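Local coordinates for putative PadR-family transcriptional regulatory protein (Bacteroides fragilis, PDB 5H20) that probably acts as a PadR-family transcriptional regulator, binding operator DNA as a dimer through its winged helix-turn-helix domain to control gene expression, at residues A[15-20]-A[90-95]; A[27-32]-A[73-78]; A[60-65]-A[78-83]. One frame throughout, in Å; residues are numbered along the deposited sequence.

Contact 1: A[15-20]-A[90-95]. With IPA (isopropyl alcohol), chain F; IPA (isopropyl alcohol), chain G.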
loop_
_atom_site.group_PDB
_atom_site.type_symbol
_atom_site.label_atom_id
_atom_site.label_comp_id
_atom_site.label_asym_id
_atom_site.label_seq_id
_atom_site.Cartn_x
_atom_site.Cartn_y
_atom_site.Cartn_z
ATOM N N LEU A 15 -7.053 0.224 0.607
ATOM C CA LEU A 15 -8.429 -0.004 0.148
ATOM C C LEU A 15 -8.473 -0.580 -1.280
ATOM O O LEU A 15 -9.226 -1.519 -1.536
ATOM C CB LEU A 15 -9.264 1.281 0.276
ATOM C CG LEU A 15 -9.671 1.738 1.696
ATOM C CD1 LEU A 15 -9.816 3.245 1.803
ATOM C CD2 LEU A 15 -10.959 1.064 2.140
ATOM N N GLU A 16 -7.641 -0.047 -2.182
ATOM C CA GLU A 16 -7.532 -0.567 -3.561
ATOM C C GLU A 16 -7.091 -2.026 -3.626
ATOM O O GLU A 16 -7.594 -2.789 -4.455
ATOM C CB GLU A 16 -6.598 0.288 -4.417
ATOM C CG GLU A 16 -7.246 1.553 -4.961
ATOM C CD GLU A 16 -6.233 2.591 -5.390
ATOM O OE1 GLU A 16 -5.049 2.516 -4.958
ATOM O OE2 GLU A 16 -6.623 3.505 -6.140
ATOM N N TYR A 17 -6.152 -2.388 -2.753
ATOM C CA TYR A 17 -5.656 -3.751 -2.612
ATOM C C TYR A 17 -6.745 -4.663 -2.059
ATOM O O TYR A 17 -6.875 -5.803 -2.493
ATOM C CB TYR A 17 -4.416 -3.768 -1.707
ATOM C CG TYR A 17 -3.897 -5.136 -1.341
ATOM C CD1 TYR A 17 -2.951 -5.787 -2.140
ATOM C CD2 TYR A 17 -4.328 -5.778 -0.175
ATOM C CE1 TYR A 17 -2.462 -7.045 -1.793
ATOM C CE2 TYR A 17 -3.841 -7.031 0.180
ATOM C CZ TYR A 17 -2.909 -7.659 -0.634
ATOM O OH TYR A 17 -2.430 -8.893 -0.279
ATOM N N CYS A 18 -7.507 -4.141 -1.104
ATOM C CA CYS A 18 -8.621 -4.844 -0.483
ATOM C C CYS A 18 -9.756 -5.146 -1.478
ATOM O O CYS A 18 -10.320 -6.247 -1.463
ATOM C CB CYS A 18 -9.137 -4.023 0.699
ATOM S SG CYS A 18 -10.402 -4.860 1.665
ATOM N N ILE A 19 -10.070 -4.172 -2.336
ATOM C CA ILE A 19 -11.050 -4.336 -3.417
ATOM C C ILE A 19 -10.606 -5.451 -4.393
ATOM O O ILE A 19 -11.401 -6.356 -4.719
ATOM C CB ILE A 19 -11.287 -3.012 -4.194
ATOM C CG1 ILE A 19 -11.934 -1.948 -3.312
ATOM C CG2 ILE A 19 -12.169 -3.240 -5.421
ATOM C CD1 ILE A 19 -11.763 -0.536 -3.843
ATOM N N MET A 20 -9.342 -5.380 -4.836
ATOM C CA MET A 20 -8.777 -6.382 -5.752
ATOM C C MET A 20 -8.758 -7.764 -5.109
ATOM O O MET A 20 -9.086 -8.761 -5.773
ATOM C CB MET A 20 -7.383 -5.983 -6.223
ATOM C CG MET A 20 -7.378 -4.795 -7.161
ATOM S SD MET A 20 -5.753 -4.512 -7.879
ATOM C CE MET A 20 -4.970 -3.561 -6.574
ATOM N N GLU A 90 1.529 -9.864 -7.776
ATOM C CA GLU A 90 2.734 -9.095 -7.456
ATOM C C GLU A 90 2.694 -8.534 -6.028
ATOM O O GLU A 90 3.663 -8.687 -5.275
ATOM C CB GLU A 90 2.919 -7.966 -8.479
ATOM C CG GLU A 90 4.007 -6.951 -8.127
ATOM C CD GLU A 90 4.057 -5.780 -9.091
ATOM O OE1 GLU A 90 3.754 -5.963 -10.298
ATOM O OE2 GLU A 90 4.422 -4.676 -8.638
ATOM N N LEU A 91 1.567 -7.922 -5.669
ATOM C CA LEU A 91 1.371 -7.251 -4.374
ATOM C C LEU A 91 1.361 -8.193 -3.168
ATOM O O LEU A 91 1.940 -7.862 -2.116
ATOM C CB LEU A 91 0.071 -6.444 -4.401
ATOM C CG LEU A 91 -0.036 -4.940 -4.712
ATOM C CD1 LEU A 91 1.247 -4.222 -5.132
ATOM C CD2 LEU A 91 -1.128 -4.797 -5.756
ATOM N N GLU A 92 0.695 -9.344 -3.330
ATOM C CA GLU A 92 0.588 -10.377 -2.291
ATOM C C GLU A 92 1.951 -10.990 -1.974
ATOM O O GLU A 92 2.254 -11.268 -0.807
ATOM C CB GLU A 92 -0.394 -11.492 -2.709
ATOM C CG GLU A 92 -1.867 -11.085 -2.751
ATOM C CD GLU A 92 -2.798 -12.187 -3.253
ATOM O OE1 GLU A 92 -2.344 -13.125 -3.944
ATOM O OE2 GLU A 92 -4.009 -12.112 -2.961
ATOM N N ALA A 93 2.748 -11.202 -3.026
ATOM C CA ALA A 93 4.112 -11.720 -2.919
ATOM C C ALA A 93 5.040 -10.678 -2.300
ATOM O O ALA A 93 5.999 -11.027 -1.607
ATOM C CB ALA A 93 4.624 -12.170 -4.287
ATOM N N SER A 94 4.723 -9.401 -2.528
ATOM C CA SER A 94 5.447 -8.274 -1.940
ATOM C C SER A 94 5.159 -8.078 -0.439
ATOM O O SER A 94 6.048 -7.620 0.307
ATOM C CB SER A 94 5.155 -6.984 -2.713
ATOM O OG SER A 94 5.809 -6.965 -3.970
ATOM N N TRP A 95 3.924 -8.388 -0.004
ATOM C CA TRP A 95 3.604 -8.414 1.434
ATOM C C TRP A 95 4.296 -9.577 2.111
ATOM O O TRP A 95 4.690 -9.474 3.275
ATOM C CB TRP A 95 2.112 -8.582 1.696
ATOM C CG TRP A 95 1.297 -7.432 1.350
ATOM C CD1 TRP A 95 0.254 -7.422 0.485
ATOM C CD2 TRP A 95 1.419 -6.096 1.849
ATOM N NE1 TRP A 95 -0.289 -6.171 0.402
ATOM C CE2 TRP A 95 0.405 -5.334 1.228
ATOM C CE3 TRP A 95 2.273 -5.461 2.764
ATOM C CZ2 TRP A 95 0.209 -3.987 1.488
ATOM C CZ3 TRP A 95 2.091 -4.091 3.005
ATOM C CH2 TRP A 95 1.062 -3.367 2.358
HETATM C C1 IPA F . 7.068 -3.419 -6.932
HETATM C C2 IPA F . 6.489 -3.706 -5.554
HETATM C C3 IPA F . 6.554 -2.436 -4.719
HETATM O O2 IPA F . 5.135 -4.164 -5.658
HETATM C C1 IPA G . 8.650 -2.848 -1.652
HETATM C C2 IPA G . 8.951 -4.314 -1.383
HETATM C C3 IPA G . 8.785 -4.607 0.102
HETATM O O2 IPA G . 8.041 -5.127 -2.130
#

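Contact 2: A[27-32]-A[73-78]. With GLC (alpha-D-glucopyranose), chain E; PO4 (phosphate ion), chain D.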
loop_
_atom_site.group_PDB
_atom_site.type_symbol
_atom_site.label_atom_id
_atom_site.label_comp_id
_atom_site.label_asym_id
_atom_site.label_seq_id
_atom_site.Cartn_x
_atom_site.Cartn_y
_atom_site.Cartn_z
ATOM N N PRO A 27 -16.696 -12.113 -8.962
ATOM C CA PRO A 27 -17.166 -10.806 -9.422
ATOM C C PRO A 27 -18.281 -10.305 -8.499
ATOM O O PRO A 27 -18.913 -11.113 -7.813
ATOM C CB PRO A 27 -17.702 -11.094 -10.826
ATOM C CG PRO A 27 -18.052 -12.551 -10.821
ATOM C CD PRO A 27 -17.016 -13.184 -9.933
ATOM N N ALA A 28 -18.505 -8.992 -8.461
ATOM C CA ALA A 28 -19.431 -8.404 -7.488
ATOM C C ALA A 28 -19.897 -6.998 -7.845
ATOM O O ALA A 28 -19.182 -6.249 -8.514
ATOM C CB ALA A 28 -18.804 -8.405 -6.096
ATOM N N TYR A 29 -21.113 -6.673 -7.403
ATOM C CA TYR A 29 -21.613 -5.306 -7.365
ATOM C C TYR A 29 -20.892 -4.587 -6.227
ATOM O O TYR A 29 -20.456 -5.222 -5.249
ATOM C CB TYR A 29 -23.134 -5.275 -7.117
ATOM C CG TYR A 29 -24.013 -6.008 -8.137
ATOM C CD1 TYR A 29 -24.230 -5.485 -9.422
ATOM C CD2 TYR A 29 -24.649 -7.205 -7.801
ATOM C CE1 TYR A 29 -25.041 -6.147 -10.341
ATOM C CE2 TYR A 29 -25.458 -7.875 -8.716
ATOM C CZ TYR A 29 -25.653 -7.336 -9.978
ATOM O OH TYR A 29 -26.443 -7.998 -10.884
ATOM N N ALA A 30 -20.756 -3.268 -6.352
ATOM C CA ALA A 30 -20.241 -2.426 -5.272
ATOM C C ALA A 30 -20.887 -2.717 -3.901
ATOM O O ALA A 30 -20.187 -2.789 -2.891
ATOM C CB ALA A 30 -20.373 -0.953 -5.637
ATOM N N SER A 31 -22.209 -2.892 -3.895
ATOM C CA SER A 31 -22.988 -3.329 -2.727
ATOM C C SER A 31 -22.565 -4.681 -2.142
ATOM O O SER A 31 -22.729 -4.899 -0.944
ATOM C CB SER A 31 -24.483 -3.365 -3.058
ATOM O OG SER A 31 -24.720 -4.165 -4.218
ATOM N N ASP A 32 -22.052 -5.592 -2.976
ATOM C CA ASP A 32 -21.522 -6.864 -2.462
ATOM C C ASP A 32 -20.194 -6.626 -1.760
ATOM O O ASP A 32 -19.916 -7.251 -0.741
ATOM C CB ASP A 32 -21.338 -7.919 -3.566
ATOM C CG ASP A 32 -22.618 -8.216 -4.323
ATOM O OD1 ASP A 32 -23.677 -8.327 -3.667
ATOM O OD2 ASP A 32 -22.562 -8.359 -5.574
ATOM N N PRO A 73 -32.516 0.377 -11.527
ATOM C CA PRO A 73 -31.570 1.020 -12.442
ATOM C C PRO A 73 -30.475 0.051 -12.917
ATOM O O PRO A 73 -30.359 -1.057 -12.361
ATOM C CB PRO A 73 -30.957 2.131 -11.566
ATOM C CG PRO A 73 -30.991 1.550 -10.199
ATOM C CD PRO A 73 -32.315 0.843 -10.138
ATOM N N PRO A 74 -29.690 0.445 -13.950
ATOM C CA PRO A 74 -28.524 -0.371 -14.340
ATOM C C PRO A 74 -27.449 -0.405 -13.255
ATOM O O PRO A 74 -27.118 0.633 -12.665
ATOM C CB PRO A 74 -27.983 0.351 -15.579
ATOM C CG PRO A 74 -29.156 1.092 -16.134
ATOM C CD PRO A 74 -29.963 1.516 -14.940
ATOM N N ARG A 75 -26.920 -1.596 -12.995
ATOM C CA ARG A 75 -25.936 -1.799 -11.943
ATOM C C ARG A 75 -24.629 -2.271 -12.572
ATOM O O ARG A 75 -24.647 -3.067 -13.517
ATOM C CB ARG A 75 -26.445 -2.825 -10.930
ATOM C CG ARG A 75 -27.784 -2.481 -10.282
ATOM C CD ARG A 75 -28.248 -3.605 -9.369
ATOM N NE ARG A 75 -27.480 -3.613 -8.129
ATOM C CZ ARG A 75 -27.283 -4.670 -7.342
ATOM N NH1 ARG A 75 -27.809 -5.854 -7.639
ATOM N NH2 ARG A 75 -26.550 -4.536 -6.242
ATOM N N LYS A 76 -23.513 -1.748 -12.073
ATOM C CA LYS A 76 -22.186 -2.107 -12.557
ATOM C C LYS A 76 -21.761 -3.417 -11.899
ATOM O O LYS A 76 -21.819 -3.577 -10.680
ATOM C CB LYS A 76 -21.168 -0.998 -12.274
ATOM C CG LYS A 76 -21.273 0.248 -13.157
ATOM C CD LYS A 76 -20.363 1.334 -12.606
ATOM C CE LYS A 76 -20.514 2.663 -13.339
ATOM N NZ LYS A 76 -19.278 3.107 -14.046
ATOM N N TYR A 77 -21.382 -4.385 -12.722
ATOM C CA TYR A 77 -20.985 -5.680 -12.193
ATOM C C TYR A 77 -19.513 -5.871 -12.503
ATOM O O TYR A 77 -19.109 -6.002 -13.659
ATOM C CB TYR A 77 -21.901 -6.782 -12.721
ATOM C CG TYR A 77 -21.774 -8.138 -12.057
ATOM C CD1 TYR A 77 -22.215 -8.353 -10.744
ATOM C CD2 TYR A 77 -21.259 -9.235 -12.773
ATOM C CE1 TYR A 77 -22.118 -9.611 -10.155
ATOM C CE2 TYR A 77 -21.156 -10.490 -12.190
ATOM C CZ TYR A 77 -21.583 -10.671 -10.883
ATOM O OH TYR A 77 -21.483 -11.907 -10.296
ATOM N N TYR A 78 -18.720 -5.832 -11.443
ATOM C CA TYR A 78 -17.281 -5.668 -11.539
ATOM C C TYR A 78 -16.583 -7.001 -11.421
ATOM O O TYR A 78 -16.994 -7.862 -10.646
ATOM C CB TYR A 78 -16.782 -4.770 -10.398
ATOM C CG TYR A 78 -17.087 -3.290 -10.477
ATOM C CD1 TYR A 78 -16.213 -2.410 -11.133
ATOM C CD2 TYR A 78 -18.204 -2.747 -9.817
ATOM C CE1 TYR A 78 -16.461 -1.046 -11.179
ATOM C CE2 TYR A 78 -18.456 -1.377 -9.844
ATOM C CZ TYR A 78 -17.583 -0.531 -10.525
ATOM O OH TYR A 78 -17.809 0.833 -10.550
HETATM C C1 GLC E . -25.429 -0.850 -7.319
HETATM C C2 GLC E . -24.155 -1.693 -7.378
HETATM C C3 GLC E . -22.942 -0.971 -7.982
HETATM C C4 GLC E . -23.257 0.143 -8.986
HETATM C C5 GLC E . -24.400 1.072 -8.543
HETATM C C6 GLC E . -25.286 1.452 -9.733
HETATM O O1 GLC E . -26.093 -1.132 -6.083
HETATM O O2 GLC E . -23.811 -2.112 -6.054
HETATM O O3 GLC E . -22.080 -1.933 -8.604
HETATM O O4 GLC E . -22.079 0.940 -9.172
HETATM O O5 GLC E . -25.173 0.567 -7.423
HETATM O O6 GLC E . -24.600 2.410 -10.553
HETATM P P PO4 D . -27.002 -8.913 -5.138
HETATM O O1 PO4 D . -27.934 -9.132 -6.307
HETATM O O2 PO4 D . -26.517 -7.483 -5.134
HETATM O O3 PO4 D . -25.817 -9.845 -5.245
HETATM O O4 PO4 D . -27.738 -9.187 -3.848
#

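Contact 3: A[60-65]-A[78-83]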
loop_
_atom_site.group_PDB
_atom_site.type_symbol
_atom_site.label_atom_id
_atom_site.label_comp_id
_atom_site.label_asym_id
_atom_site.label_seq_id
_atom_site.Cartn_x
_atom_site.Cartn_y
_atom_site.Cartn_z
ATOM N N ASP A 60 -7.488 -0.199 -15.935
ATOM C CA ASP A 60 -7.808 -1.540 -16.478
ATOM C C ASP A 60 -7.484 -2.708 -15.523
ATOM O O ASP A 60 -7.176 -3.821 -15.973
ATOM C CB ASP A 60 -7.147 -1.760 -17.862
ATOM C CG ASP A 60 -7.758 -0.896 -18.970
ATOM O OD1 ASP A 60 -8.586 0.006 -18.700
ATOM O OD2 ASP A 60 -7.391 -1.125 -20.140
ATOM N N LEU A 61 -7.534 -2.437 -14.218
ATOM C CA LEU A 61 -7.304 -3.443 -13.180
ATOM C C LEU A 61 -8.618 -4.129 -12.828
ATOM O O LEU A 61 -8.637 -5.309 -12.477
ATOM C CB LEU A 61 -6.663 -2.808 -11.937
ATOM C CG LEU A 61 -5.213 -2.310 -12.042
ATOM C CD1 LEU A 61 -4.850 -1.425 -10.860
ATOM C CD2 LEU A 61 -4.213 -3.451 -12.168
ATOM N N LEU A 62 -9.697 -3.349 -12.908
ATOM C CA LEU A 62 -11.072 -3.834 -12.888
ATOM C C LEU A 62 -11.740 -3.510 -14.227
ATOM O O LEU A 62 -11.290 -2.629 -14.960
ATOM C CB LEU A 62 -11.852 -3.163 -11.759
ATOM C CG LEU A 62 -12.020 -3.752 -10.347
ATOM C CD1 LEU A 62 -10.747 -4.309 -9.717
ATOM C CD2 LEU A 62 -12.615 -2.671 -9.464
ATOM N N SER A 63 -12.797 -4.250 -14.543
ATOM C CA SER A 63 -13.699 -3.923 -15.645
ATOM C C SER A 63 -15.116 -4.308 -15.233
ATOM O O SER A 63 -15.299 -5.099 -14.299
ATOM C CB SER A 63 -13.293 -4.622 -16.949
ATOM O OG SER A 63 -13.478 -6.022 -16.877
ATOM N N TYR A 64 -16.108 -3.732 -15.905
ATOM C CA TYR A 64 -17.488 -3.999 -15.552
ATOM C C TYR A 64 -18.392 -4.174 -16.773
ATOM O O TYR A 64 -18.044 -3.793 -17.903
ATOM C CB TYR A 64 -18.036 -2.930 -14.564
ATOM C CG TYR A 64 -18.221 -1.562 -15.172
ATOM C CD1 TYR A 64 -19.337 -1.265 -15.973
ATOM C CD2 TYR A 64 -17.280 -0.555 -14.954
ATOM C CE1 TYR A 64 -19.498 -0.008 -16.542
ATOM C CE2 TYR A 64 -17.439 0.698 -15.518
ATOM C CZ TYR A 64 -18.541 0.965 -16.309
ATOM O OH TYR A 64 -18.669 2.220 -16.855
ATOM N N GLU A 65 -19.550 -4.770 -16.513
ATOM C CA GLU A 65 -20.655 -4.822 -17.457
ATOM C C GLU A 65 -21.919 -4.346 -16.738
ATOM O O GLU A 65 -22.060 -4.510 -15.517
ATOM C CB GLU A 65 -20.812 -6.217 -18.077
ATOM C CG GLU A 65 -20.244 -7.379 -17.267
ATOM C CD GLU A 65 -19.867 -8.596 -18.105
ATOM O OE1 GLU A 65 -20.293 -8.723 -19.285
ATOM O OE2 GLU A 65 -19.111 -9.444 -17.561
ATOM N N TYR A 78 -18.720 -5.832 -11.443
ATOM C CA TYR A 78 -17.281 -5.668 -11.539
ATOM C C TYR A 78 -16.583 -7.001 -11.421
ATOM O O TYR A 78 -16.994 -7.862 -10.646
ATOM C CB TYR A 78 -16.782 -4.770 -10.398
ATOM C CG TYR A 78 -17.087 -3.290 -10.477
ATOM C CD1 TYR A 78 -16.213 -2.410 -11.133
ATOM C CD2 TYR A 78 -18.204 -2.747 -9.817
ATOM C CE1 TYR A 78 -16.461 -1.046 -11.179
ATOM C CE2 TYR A 78 -18.456 -1.377 -9.844
ATOM C CZ TYR A 78 -17.583 -0.531 -10.525
ATOM O OH TYR A 78 -17.809 0.833 -10.550
ATOM N N LYS A 79 -15.508 -7.144 -12.183
ATOM C CA LYS A 79 -14.590 -8.266 -12.044
ATOM C C LYS A 79 -13.151 -7.763 -12.091
ATOM O O LYS A 79 -12.878 -6.671 -12.600
ATOM C CB LYS A 79 -14.849 -9.329 -13.115
ATOM C CG LYS A 79 -14.513 -8.877 -14.531
ATOM C CD LYS A 79 -14.615 -10.001 -15.543
ATOM C CE LYS A 79 -13.723 -9.694 -16.734
ATOM N NZ LYS A 79 -13.671 -10.830 -17.713
ATOM N N LEU A 80 -12.244 -8.564 -11.543
ATOM C CA LEU A 80 -10.822 -8.295 -11.608
ATOM C C LEU A 80 -10.327 -8.803 -12.977
ATOM O O LEU A 80 -10.546 -9.973 -13.313
ATOM C CB LEU A 80 -10.129 -9.059 -10.475
ATOM C CG LEU A 80 -9.186 -8.479 -9.418
ATOM C CD1 LEU A 80 -8.185 -9.556 -9.053
ATOM C CD2 LEU A 80 -8.441 -7.218 -9.823
ATOM N N THR A 81 -9.677 -7.929 -13.756
ATOM C CA THR A 81 -9.132 -8.282 -15.094
ATOM C C THR A 81 -7.894 -9.192 -15.024
ATOM O O THR A 81 -7.399 -9.494 -13.933
ATOM C CB THR A 81 -8.734 -7.036 -15.931
ATOM O OG1 THR A 81 -7.663 -6.335 -15.276
ATOM C CG2 THR A 81 -9.921 -6.103 -16.187
ATOM N N GLY A 82 -7.398 -9.613 -16.195
ATOM C CA GLY A 82 -6.100 -10.284 -16.316
ATOM C C GLY A 82 -4.966 -9.461 -15.711
ATOM O O GLY A 82 -4.170 -9.977 -14.925
ATOM N N LYS A 83 -4.920 -8.180 -16.082
ATOM C CA LYS A 83 -3.960 -7.205 -15.573
ATOM C C LYS A 83 -4.111 -7.009 -14.042
ATOM O O LYS A 83 -3.116 -6.966 -13.324
ATOM C CB LYS A 83 -4.097 -5.877 -16.344
ATOM C CG LYS A 83 -3.088 -4.794 -15.965
ATOM C CD LYS A 83 -3.299 -3.527 -16.790
ATOM C CE LYS A 83 -2.352 -2.418 -16.352
ATOM N NZ LYS A 83 -2.687 -1.102 -16.967
#

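Contact 1: A[15-20]-A[90-95]
E90 OE2 is gripped twice: R11 of the second subunit forms a salt bridge to it, and a bound isopropyl alcohol, probably from the crystallisation liquor, donates to it from its O2 at 3.1 Å. No hydrogen bond links 15-20 to 90-95. Here apolar groups and rings do the work. Y17, its CG anti to the backbone N (chi1 173°), projects from helix 5-23 and meets W95 tip to tip in a T-shaped (edge-to-face) stack, planes at 80°. The indole edge leads with NE1, 3.2 Å from Y17 CZ and displaced from the ring centre toward its rim; W95 CD1 lies 3.2 Å from Y17 OH. L91 slides alongside the same ring, its CB 3.7 Å from Y17 CE1 near the ring plane, while M20 CE reaches L91 CD2 at 4.1 Å. At the tip, E92 offers the methylene CG, 3.4 Å from Y17 OH, instead of its carboxylate. Y17 and W95 also stack edge-to-face on W95 and Y17 of the second subunit. Cohesion between the two helices thus rests on ring and apolar contacts that continue into the dimer interface, where the E90 salt bridge adds a polar tie.

Contact 2: A[27-32]-A[73-78]
The Y29 ring is sandwiched: the R75 guanidinium lies flat on one face and Y77 presents an edge to the other. R75 CZ sits 3.6 Å from the centroid of the Y29 ring with the planes 19° apart, a cation-pi stack reached by a bend at chi3 (75°). On the opposite face, Y77 CD1 comes over the ring centre, 3.6 Å from Y29 CE1, in an edge-to-face pair tilted at 60°. K76 O and glucose O3 lie at the Y29 edge. At the guanidinium edge are S31 OG and a phosphate ion, probably from the crystallisation liquor, whose O2 accepts from both NH1 and NH2; NH2 also makes a weak bond to glucose O1. P27 crosses the Y77 ring obliquely, its CB 3.8 Å from Y77 CE2. Beneath the rings, A28 and Y78 form a single antiparallel hydrogen-bonded bridge, A28 N to Y78 O at 2.9 Å and Y78 N to A28 O at 3.0 Å. D32 OD2 takes the N-H of Y29, the N-cap residue, steadying the first turn of helix 30-39. That turn directs two N-H groups at the sugar: A30 N to glucose O3 at 2.9 Å and S31 N to glucose O2 at 2.8 Å. S31 OG and glucose O2 are hydrogen-bonded to each other, and O3 donates to K76 O, so the sugar links helix start and strand. The glucose pocket thus lies where the N-terminus of a helix-turn-helix helix meets the wing strand 75-80 of a winged-helix domain.

Contact 3: A[60-65]-A[78-83]
S63 and K79 form the central antiparallel hydrogen-bonded pair between 60-65 and 78-83. S63 N reaches K79 O at 3.1 Å and K79 N reaches S63 O at 3.0 Å; both donors come in nearly along the C=O axes, the second bond almost straight at 170°. Non-hydrogen-bonded pairs flank it, L62 with L80 and Y64 with Y78. The extended K79 chain runs past S63 on one face, CE against OG. The other face carries L62, L80, Y64 and Y78. There L62 CD1 meets L80 CD2 at 3.7 Å, and L62 CD2 touches Y78 CD1. The Y64-Y78 pairing puts Y64 CB over the Y78 face in a CH-pi contact, 4.2 Å from the ring centroid; CG in the crowded position between backbone N and carbonyl carbon (chi1 69°) then swings the Y64 ring alongside Y78. The two phenols run side by side in the same direction, the Y64 edge turned to the Y78 face in an offset edge-to-face stack with planes at 64°.

Farther along, T81 N donates to L61 O at 3.1 Å from above the carbonyl plane, and T81 OG1 donates to D60 O at 2.7 Å. The same OG1 accepts from G84 N, so T81, the N-cap of helix 82-97, ties that helix start to the turn at D60. This turn is itself a Schellman motif, in which D60, with positive phi, closes helix 46-58 through D60 N to K57 O and L61 N to L56 O, while K83 NZ bonds to D59 O. Outward, L62 packs on I19 and L53, and L80 on M20. This is the two-stranded beta hairpin, the wing of a winged helix-turn-helix domain, anchored on the helical core at its base.

Overall arrangement
Along the chain the segments come in the order 15-20, 27-32, 60-65, 73-78, 78-83 and 90-95, so contact 1 spans the other two, which cross each other. Contacts 2 and 3 share Y78 and the hairpin of strands 62-67 and 75-80; their centres are about 12 Å apart, and Y77 N to E65 O joins them. Contact 3 touches contact 1, about 15 Å away between centres, through M20 and I19 against L62 and L80, and both use helix 82-97. Contacts 1 and 2, about 21 Å apart between centres, lie on opposite sides of the chain's centre. The hairpin base thus lies between the helices that meet the second subunit and the glucose pocket, consistent with a dimeric winged-helix regulator.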